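Local structure of diguanylate cyclase with PAS/PAC sensor (Marinobacter aquaeolei, 3H9W) at residues M14-I19 with G101-I106; E38-R43 with E50-F55. The protein is the PAS sensor domain of a probable diguanylate cyclase, a longer protein expected to make cyclic di-GMP from two molecules of GTP. One frame throughout, in Å; residues are numbered along the deposited sequence.

Contact 2 and the apolar part of contact 1 lie on the helix-covered face of the antiparallel sheet of this PAS domain; the water bridge of contact 1 is on the other face, where the second subunit packs. Contact 1 joins two strands of the sheet, and contact 2 joins two of the covering helices; their centres are about 13 Å apart. Trp40 connects them. Its CD1 lies 3.9 Å from Met103 CE, and its CB lies 4.2 Å from Phe16 CE2, while the far end of the same indole meets Val52 in contact 2. In PAS domains the space between helices and sheet commonly forms the ligand pocket; here the link between the two contacts is apolar packing.

Contact 1 of 2, residues M14-I19 with G101-I106; sequences MAFEYI and GFMFDI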
HETATM    1  N   MSE A  14       0.306  11.107 -16.014  1.00 27.79           N
HETATM    2  CA  MSE A  14       1.015   9.847 -15.827  1.00 26.95           C
HETATM    3  C   MSE A  14       2.399  10.103 -15.245  1.00 26.81           C
HETATM    4  O   MSE A  14       3.349   9.369 -15.516  1.00 32.90           O
HETATM    5  CB  MSE A  14       1.139   9.086 -17.149  1.00 27.86           C
HETATM    6  CG  MSE A  14      -0.181   8.547 -17.680  1.00 39.75           C
HETATM    7 SE   MSE A  14      -1.110   7.413 -16.407  1.00 48.17          SE
HETATM    8  CE  MSE A  14      -0.281   5.719 -16.856  1.00 42.14           C
ATOM      9  N   ALA A  15       2.509  11.151 -14.439  1.00 23.27           N
ATOM     10  CA  ALA A  15       3.778  11.489 -13.816  1.00 23.00           C
ATOM     11  C   ALA A  15       3.724  11.162 -12.327  1.00 28.13           C
ATOM     12  O   ALA A  15       2.652  11.161 -11.722  1.00 30.43           O
ATOM     13  CB  ALA A  15       4.081  12.968 -14.011  1.00 31.94           C
ATOM     14  N   PHE A  16       4.880  10.875 -11.741  1.00 25.08           N
ATOM     15  CA  PHE A  16       4.953  10.566 -10.320  1.00 25.51           C
ATOM     16  C   PHE A  16       4.787  11.838  -9.501  1.00 32.82           C
ATOM     17  O   PHE A  16       5.507  12.815  -9.705  1.00 32.22           O
ATOM     18  CB  PHE A  16       6.298   9.921  -9.978  1.00 24.24           C
ATOM     19  CG  PHE A  16       6.325   8.431 -10.159  1.00 24.99           C
ATOM     20  CD1 PHE A  16       5.760   7.591  -9.201  1.00 24.80           C
ATOM     21  CD2 PHE A  16       6.909   7.864 -11.287  1.00 26.89           C
ATOM     22  CE1 PHE A  16       5.779   6.210  -9.363  1.00 25.19           C
ATOM     23  CE2 PHE A  16       6.935   6.480 -11.459  1.00 28.85           C
ATOM     24  CZ  PHE A  16       6.368   5.651 -10.498  1.00 23.45           C
ATOM     25  N   GLU A  17       3.827  11.823  -8.582  1.00 30.10           N
ATOM     26  CA  GLU A  17       3.582  12.965  -7.705  1.00 28.41           C
ATOM     27  C   GLU A  17       4.659  12.883  -6.623  1.00 32.13           C
ATOM     28  O   GLU A  17       5.227  13.892  -6.194  1.00 28.01           O
ATOM     29  CB  GLU A  17       2.189  12.854  -7.088  1.00 36.57           C
ATOM     30  CG  GLU A  17       1.573  14.170  -6.659  1.00 51.86           C
ATOM     31  CD  GLU A  17       0.342  14.526  -7.476  1.00 57.50           C
ATOM     32  OE1 GLU A  17       0.470  14.711  -8.707  1.00 65.25           O
ATOM     33  OE2 GLU A  17      -0.758  14.611  -6.889  1.00 62.85           O
ATOM     34  N   TYR A  18       4.938  11.660  -6.187  1.00 26.42           N
ATOM     35  CA  TYR A  18       5.962  11.426  -5.187  1.00 24.82           C
ATOM     36  C   TYR A  18       6.289   9.940  -5.144  1.00 26.46           C
ATOM     37  O   TYR A  18       5.509   9.106  -5.606  1.00 22.16           O
ATOM     38  CB  TYR A  18       5.496  11.908  -3.799  1.00 29.82           C
ATOM     39  CG  TYR A  18       4.323  11.152  -3.205  1.00 28.43           C
ATOM     40  CD1 TYR A  18       4.490   9.886  -2.638  1.00 32.86           C
ATOM     41  CD2 TYR A  18       3.037  11.695  -3.226  1.00 28.60           C
ATOM     42  CE1 TYR A  18       3.403   9.179  -2.114  1.00 26.96           C
ATOM     43  CE2 TYR A  18       1.946  10.996  -2.707  1.00 26.27           C
ATOM     44  CZ  TYR A  18       2.133   9.744  -2.156  1.00 26.29           C
ATOM     45  OH  TYR A  18       1.055   9.045  -1.658  1.00 28.62           O
ATOM     46  N   ILE A  19       7.468   9.632  -4.624  1.00 28.12           N
ATOM     47  CA  ILE A  19       7.912   8.260  -4.456  1.00 25.73           C
ATOM     48  C   ILE A  19       8.924   8.282  -3.321  1.00 23.91           C
ATOM     49  O   ILE A  19       9.828   9.113  -3.301  1.00 30.55           O
ATOM     50  CB  ILE A  19       8.530   7.678  -5.763  1.00 20.95           C
ATOM     51  CG1 ILE A  19       8.858   6.197  -5.553  1.00 22.73           C
ATOM     52  CG2 ILE A  19       9.762   8.466  -6.173  1.00 26.88           C
ATOM     53  CD1 ILE A  19       9.170   5.457  -6.845  1.00 19.77           C
ATOM     54  N   GLY A 101      -0.043   3.797  -4.156  1.00 22.02           N
ATOM     55  CA  GLY A 101       0.271   2.478  -3.656  1.00 22.79           C
ATOM     56  C   GLY A 101       1.639   2.353  -3.043  1.00 22.80           C
ATOM     57  O   GLY A 101       2.234   3.338  -2.598  1.00 22.48           O
ATOM     58  N   PHE A 102       2.141   1.126  -3.028  1.00 15.51           N
ATOM     59  CA  PHE A 102       3.449   0.839  -2.461  1.00 14.99           C
ATOM     60  C   PHE A 102       4.188  -0.174  -3.320  1.00 15.34           C
ATOM     61  O   PHE A 102       3.572  -1.009  -3.976  1.00 18.47           O
ATOM     62  CB  PHE A 102       3.308   0.208  -1.069  1.00 17.77           C
ATOM     63  CG  PHE A 102       2.786   1.130  -0.007  1.00 20.04           C
ATOM     64  CD1 PHE A 102       3.629   2.019   0.634  1.00 24.18           C
ATOM     65  CD2 PHE A 102       1.452   1.071   0.384  1.00 32.08           C
ATOM     66  CE1 PHE A 102       3.153   2.844   1.663  1.00 30.46           C
ATOM     67  CE2 PHE A 102       0.964   1.891   1.408  1.00 29.46           C
ATOM     68  CZ  PHE A 102       1.823   2.774   2.044  1.00 29.32           C
HETATM   69  N   MSE A 103       5.513  -0.091  -3.297  1.00 18.35           N
HETATM   70  CA  MSE A 103       6.360  -1.056  -3.982  1.00 18.07           C
HETATM   71  C   MSE A 103       7.055  -1.770  -2.836  1.00 20.97           C
HETATM   72  O   MSE A 103       7.514  -1.134  -1.887  1.00 21.36           O
HETATM   73  CB  MSE A 103       7.390  -0.369  -4.877  1.00 14.71           C
HETATM   74  CG  MSE A 103       6.884  -0.074  -6.268  1.00 26.14           C
HETATM   75 SE   MSE A 103       8.047   1.165  -7.175  1.00 33.51          SE
HETATM   76  CE  MSE A 103       6.698   2.037  -8.232  1.00 22.45           C
ATOM     77  N   PHE A 104       7.118  -3.093  -2.926  1.00 18.35           N
ATOM     78  CA  PHE A 104       7.726  -3.913  -1.884  1.00 17.71           C
ATOM     79  C   PHE A 104       8.829  -4.795  -2.446  1.00 22.60           C
ATOM     80  O   PHE A 104       8.674  -5.381  -3.518  1.00 19.68           O
ATOM     81  CB  PHE A 104       6.672  -4.837  -1.275  1.00 19.39           C
ATOM     82  CG  PHE A 104       5.526  -4.120  -0.626  1.00 25.25           C
ATOM     83  CD1 PHE A 104       5.639  -3.642   0.675  1.00 30.08           C
ATOM     84  CD2 PHE A 104       4.324  -3.939  -1.308  1.00 23.66           C
ATOM     85  CE1 PHE A 104       4.568  -2.995   1.290  1.00 25.67           C
ATOM     86  CE2 PHE A 104       3.247  -3.293  -0.701  1.00 21.80           C
ATOM     87  CZ  PHE A 104       3.371  -2.821   0.600  1.00 23.31           C
ATOM     88  N   ASP A 105       9.928  -4.899  -1.707  1.00 21.75           N
ATOM     89  CA  ASP A 105      11.046  -5.755  -2.089  1.00 27.53           C
ATOM     90  C   ASP A 105      10.602  -7.156  -1.674  1.00 28.65           C
ATOM     91  O   ASP A 105      10.373  -7.405  -0.487  1.00 22.10           O
ATOM     92  CB  ASP A 105      12.299  -5.336  -1.304  1.00 23.54           C
ATOM     93  CG  ASP A 105      13.460  -6.301  -1.463  1.00 25.71           C
ATOM     94  OD1 ASP A 105      13.336  -7.306  -2.194  1.00 23.46           O
ATOM     95  OD2 ASP A 105      14.520  -6.047  -0.845  1.00 28.20           O
ATOM     96  N   ILE A 106      10.443  -8.061  -2.636  1.00 27.34           N
ATOM     97  CA  ILE A 106      10.032  -9.422  -2.297  1.00 17.85           C
ATOM     98  C   ILE A 106      11.118 -10.431  -2.633  1.00 24.08           C
ATOM     99  O   ILE A 106      10.842 -11.569  -3.013  1.00 26.68           O
ATOM    100  CB  ILE A 106       8.720  -9.831  -2.999  1.00 19.31           C
ATOM    101  CG1 ILE A 106       8.844  -9.689  -4.513  1.00 16.35           C
ATOM    102  CG2 ILE A 106       7.577  -8.982  -2.478  1.00 22.11           C
ATOM    103  CD1 ILE A 106       7.680 -10.342  -5.258  1.00 18.98           C
TER
HETATM  104  O   HOH W   1       1.308   6.145  -1.282  1.00 30.29           O
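The methyl end of Met103, a residue present as selenomethionine, meets two side chains of strand 15-19. Its CE is 4.3 Å from Phe16 CZ, at the far end of the phenyl ring, which it approaches obliquely. The same methyl is 4.4 Å from Ile19 CD1, so one methyl group touches both an aromatic and an aliphatic neighbour. Ile19 can reach it because its side chain is fully extended: CG1 lies opposite the backbone N (chi1 -175°) and CD1 continues the zigzag. The touch is light, and only about 85 Å² is buried between the segments. Trp40 of helix 37-42 also packs on Met103, and Ile19 also packs on Trp34.

The separation of the backbones follows from the PAS fold, in which the five antiparallel strands run in the order 2-1-5-4-3. Strand 5-10 therefore lies between 15-19 and 96-105, and the nearest CA atoms, those of Ile19 and Phe102, remain 8.9 Å apart. The backbones of Tyr18 and Gly101 both bond to this middle strand, at Lys8 and Trp7 respectively.

Polar contact is made through water. One molecule lies 2.9 Å from Tyr18 OH and donates to Gly101 O at 3.2 Å, bridging a side chain of the outer strand to a main-chain carbonyl two strands away. Beyond this bridge is the second subunit: the Tyr18 ring meets His87 of that chain with planes at about 25°, and Phe102 packs on Phe102 of the same neighbour.

Contact 2 of 2, residues E38-R43 with E50-F55; sequences EDWATR and EWVVNF
Trp40 and Ala41 carry one side of this helix-helix contact, Val52 and Val53 the other. The two helices belong to the helical segment that covers one face of the sheet in a PAS domain. They run roughly antiparallel, at 153° between the short segments, with axes 10.7 Å apart, and a tight connection of a few residues turns the chain between helix 37-42 and helix 46-61.

At the start of the first segment, Glu38 O accepts two bonds from Thr42, one from the backbone N and one from OG1 at 3.0 Å. They arrive from opposite faces of the carbonyl plane, the hydroxyl tilted 31° out of it, and together they tie the side chain of Thr42 back to the preceding turn.

Trp40 reaches across to the second helix. With its CG placed opposite the backbone N (chi1 167°), the indole is carried out toward helix 46-61, where CZ2 and CH2 of the benzo ring both lie 3.7 Å from Val52 CG1. The two side chains cross obliquely, and a looser touch joins Trp40 CZ3 to Val53 CG2 at 4.5 Å. On the pyrrole side of the indole, NE1 is hydrogen-bonded to Tyr70 OH on strand 66-73; Tyr70 also packs on Val52, so Tyr70 touches both sides of the contact.

Ala41 allows the closest backbone approach, its CA being 6.6 Å from that of Val53. Its CB meets Val53 CG2 at 4.0 Å, while its carbonyl O accepts a bond from NE2 of Gln49, a residue of the first turns of helix 46-61.

Arg43, the first residue to leave the helical conformation, makes cation-pi contacts with Trp29 and Trp34. Asp39 CB sits centrally over one face of the Arg43 guanidinium, 4.2 Å from its plane.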
ATOM      1  N   GLU A  38       6.803   6.007 -17.532  1.00 28.68           N
ATOM      2  CA  GLU A  38       7.775   5.569 -18.525  1.00 24.37           C
ATOM      3  C   GLU A  38       9.045   5.078 -17.837  1.00 25.66           C
ATOM      4  O   GLU A  38       9.660   4.098 -18.266  1.00 26.33           O
ATOM      5  CB  GLU A  38       8.100   6.730 -19.476  1.00 33.59           C
ATOM      6  CG  GLU A  38       8.945   6.346 -20.682  1.00 49.80           C
ATOM      7  CD  GLU A  38       9.140   7.509 -21.648  1.00 57.09           C
ATOM      8  OE1 GLU A  38       9.868   8.465 -21.301  1.00 61.34           O
ATOM      9  OE2 GLU A  38       8.557   7.469 -22.750  1.00 58.84           O
ATOM     10  N   ASP A  39       9.438   5.761 -16.766  1.00 25.35           N
ATOM     11  CA  ASP A  39      10.639   5.377 -16.021  1.00 28.82           C
ATOM     12  C   ASP A  39      10.409   4.028 -15.341  1.00 27.60           C
ATOM     13  O   ASP A  39      11.287   3.165 -15.312  1.00 24.11           O
ATOM     14  CB  ASP A  39      10.973   6.435 -14.967  1.00 26.88           C
ATOM     15  CG  ASP A  39      11.305   7.785 -15.581  1.00 30.65           C
ATOM     16  OD1 ASP A  39      12.231   7.844 -16.416  1.00 32.79           O
ATOM     17  OD2 ASP A  39      10.648   8.784 -15.218  1.00 29.65           O
ATOM     18  N   TRP A  40       9.217   3.866 -14.784  1.00 22.25           N
ATOM     19  CA  TRP A  40       8.827   2.633 -14.109  1.00 23.15           C
ATOM     20  C   TRP A  40       8.841   1.476 -15.109  1.00 23.18           C
ATOM     21  O   TRP A  40       9.348   0.391 -14.817  1.00 20.34           O
ATOM     22  CB  TRP A  40       7.427   2.822 -13.522  1.00 22.90           C
ATOM     23  CG  TRP A  40       6.754   1.575 -13.052  1.00 22.78           C
ATOM     24  CD1 TRP A  40       7.007   0.878 -11.904  1.00 23.89           C
ATOM     25  CD2 TRP A  40       5.690   0.888 -13.713  1.00 21.04           C
ATOM     26  NE1 TRP A  40       6.161  -0.203 -11.809  1.00 23.19           N
ATOM     27  CE2 TRP A  40       5.343  -0.222 -12.909  1.00 25.52           C
ATOM     28  CE3 TRP A  40       4.993   1.102 -14.909  1.00 24.58           C
ATOM     29  CZ2 TRP A  40       4.331  -1.118 -13.264  1.00 24.87           C
ATOM     30  CZ3 TRP A  40       3.982   0.209 -15.263  1.00 29.96           C
ATOM     31  CH2 TRP A  40       3.664  -0.887 -14.442  1.00 25.16           C
ATOM     32  N   ALA A  41       8.283   1.719 -16.292  1.00 21.36           N
ATOM     33  CA  ALA A  41       8.218   0.703 -17.345  1.00 25.17           C
ATOM     34  C   ALA A  41       9.591   0.333 -17.904  1.00 26.82           C
ATOM     35  O   ALA A  41       9.844  -0.823 -18.254  1.00 26.80           O
ATOM     36  CB  ALA A  41       7.309   1.196 -18.480  1.00 24.10           C
ATOM     37  N   THR A  42      10.478   1.317 -17.993  1.00 27.81           N
ATOM     38  CA  THR A  42      11.817   1.078 -18.518  1.00 26.48           C
ATOM     39  C   THR A  42      12.702   0.296 -17.556  1.00 27.43           C
ATOM     40  O   THR A  42      13.436  -0.599 -17.966  1.00 26.21           O
ATOM     41  CB  THR A  42      12.501   2.414 -18.870  1.00 32.56           C
ATOM     42  OG1 THR A  42      11.818   3.013 -19.979  1.00 26.62           O
ATOM     43  CG2 THR A  42      13.965   2.198 -19.234  1.00 33.31           C
ATOM     44  N   ARG A  43      12.619   0.632 -16.274  1.00 26.57           N
ATOM     45  CA  ARG A  43      13.433  -0.012 -15.245  1.00 22.19           C
ATOM     46  C   ARG A  43      12.811  -1.328 -14.797  1.00 26.23           C
ATOM     47  O   ARG A  43      12.512  -1.534 -13.618  1.00 23.22           O
ATOM     48  CB  ARG A  43      13.583   0.955 -14.074  1.00 21.02           C
ATOM     49  CG  ARG A  43      14.271   2.236 -14.514  1.00 19.82           C
ATOM     50  CD  ARG A  43      14.171   3.362 -13.497  1.00 27.08           C
ATOM     51  NE  ARG A  43      14.787   4.571 -14.041  1.00 25.08           N
ATOM     52  CZ  ARG A  43      14.855   5.733 -13.403  1.00 30.69           C
ATOM     53  NH1 ARG A  43      14.344   5.860 -12.184  1.00 22.90           N
ATOM     54  NH2 ARG A  43      15.441   6.771 -13.990  1.00 35.27           N
ATOM     55  N   GLU A  50       6.917  -7.229 -20.888  1.00 33.89           N
ATOM     56  CA  GLU A  50       6.037  -7.897 -21.849  1.00 42.37           C
ATOM     57  C   GLU A  50       4.600  -8.123 -21.380  1.00 47.50           C
ATOM     58  O   GLU A  50       3.734  -8.475 -22.188  1.00 50.45           O
ATOM     59  CB  GLU A  50       6.642  -9.247 -22.263  1.00 41.49           C
ATOM     60  CG  GLU A  50       7.625  -9.170 -23.430  1.00 46.44           C
ATOM     61  CD  GLU A  50       8.355 -10.484 -23.700  1.00 47.39           C
ATOM     62  OE1 GLU A  50       7.726 -11.561 -23.614  1.00 40.62           O
ATOM     63  OE2 GLU A  50       9.563 -10.435 -24.015  1.00 54.96           O
ATOM     64  N   TRP A  51       4.329  -7.920 -20.092  1.00 40.64           N
ATOM     65  CA  TRP A  51       2.975  -8.144 -19.597  1.00 30.00           C
ATOM     66  C   TRP A  51       2.516  -7.189 -18.504  1.00 24.39           C
ATOM     67  O   TRP A  51       1.340  -6.835 -18.439  1.00 19.80           O
ATOM     68  CB  TRP A  51       2.840  -9.584 -19.091  1.00 31.27           C
ATOM     69  CG  TRP A  51       3.545  -9.867 -17.792  1.00 20.74           C
ATOM     70  CD1 TRP A  51       4.820 -10.336 -17.623  1.00 19.91           C
ATOM     71  CD2 TRP A  51       3.001  -9.703 -16.475  1.00 20.91           C
ATOM     72  NE1 TRP A  51       5.099 -10.481 -16.278  1.00 23.36           N
ATOM     73  CE2 TRP A  51       3.998 -10.100 -15.554  1.00 24.91           C
ATOM     74  CE3 TRP A  51       1.764  -9.263 -15.985  1.00 18.94           C
ATOM     75  CZ2 TRP A  51       3.797 -10.064 -14.170  1.00 19.97           C
ATOM     76  CZ3 TRP A  51       1.563  -9.228 -14.606  1.00 19.85           C
ATOM     77  CH2 TRP A  51       2.578  -9.629 -13.715  1.00 21.70           C
ATOM     78  N   VAL A  52       3.444  -6.775 -17.649  1.00 22.27           N
ATOM     79  CA  VAL A  52       3.115  -5.886 -16.536  1.00 21.94           C
ATOM     80  C   VAL A  52       2.515  -4.549 -16.969  1.00 22.19           C
ATOM     81  O   VAL A  52       1.508  -4.104 -16.420  1.00 23.35           O
ATOM     82  CB  VAL A  52       4.361  -5.617 -15.665  1.00 21.22           C
ATOM     83  CG1 VAL A  52       4.036  -4.577 -14.590  1.00 20.60           C
ATOM     84  CG2 VAL A  52       4.827  -6.918 -15.014  1.00 13.62           C
ATOM     85  N   VAL A  53       3.134  -3.909 -17.949  1.00 24.35           N
ATOM     86  CA  VAL A  53       2.639  -2.629 -18.424  1.00 20.76           C
ATOM     87  C   VAL A  53       1.200  -2.741 -18.928  1.00 20.71           C
ATOM     88  O   VAL A  53       0.328  -1.979 -18.507  1.00 24.87           O
ATOM     89  CB  VAL A  53       3.554  -2.077 -19.541  1.00 30.59           C
ATOM     90  CG1 VAL A  53       3.069  -0.703 -19.988  1.00 38.81           C
ATOM     91  CG2 VAL A  53       4.984  -1.990 -19.031  1.00 28.92           C
ATOM     92  N   ASN A  54       0.937  -3.699 -19.811  1.00 22.63           N
ATOM     93  CA  ASN A  54      -0.414  -3.872 -20.347  1.00 24.84           C
ATOM     94  C   ASN A  54      -1.433  -4.215 -19.264  1.00 26.49           C
ATOM     95  O   ASN A  54      -2.553  -3.706 -19.272  1.00 24.06           O
ATOM     96  CB  ASN A  54      -0.434  -4.962 -21.424  1.00 33.47           C
ATOM     97  CG  ASN A  54       0.373  -4.586 -22.650  1.00 47.52           C
ATOM     98  OD1 ASN A  54       0.350  -3.433 -23.091  1.00 45.63           O
ATOM     99  ND2 ASN A  54       1.080  -5.560 -23.218  1.00 49.82           N
ATOM    100  N   PHE A  55      -1.043  -5.086 -18.342  1.00 24.16           N
ATOM    101  CA  PHE A  55      -1.928  -5.478 -17.257  1.00 22.80           C
ATOM    102  C   PHE A  55      -2.285  -4.254 -16.407  1.00 23.92           C
ATOM    103  O   PHE A  55      -3.459  -3.946 -16.210  1.00 27.56           O
ATOM    104  CB  PHE A  55      -1.253  -6.557 -16.391  1.00 22.47           C
ATOM    105  CG  PHE A  55      -2.034  -6.919 -15.158  1.00 21.22           C
ATOM    106  CD1 PHE A  55      -3.236  -7.615 -15.253  1.00 25.84           C
ATOM    107  CD2 PHE A  55      -1.596  -6.512 -13.908  1.00 21.63           C
ATOM    108  CE1 PHE A  55      -3.994  -7.889 -14.116  1.00 29.37           C
ATOM    109  CE2 PHE A  55      -2.346  -6.780 -12.766  1.00 25.30           C
ATOM    110  CZ  PHE A  55      -3.545  -7.467 -12.870  1.00 25.62           C
TER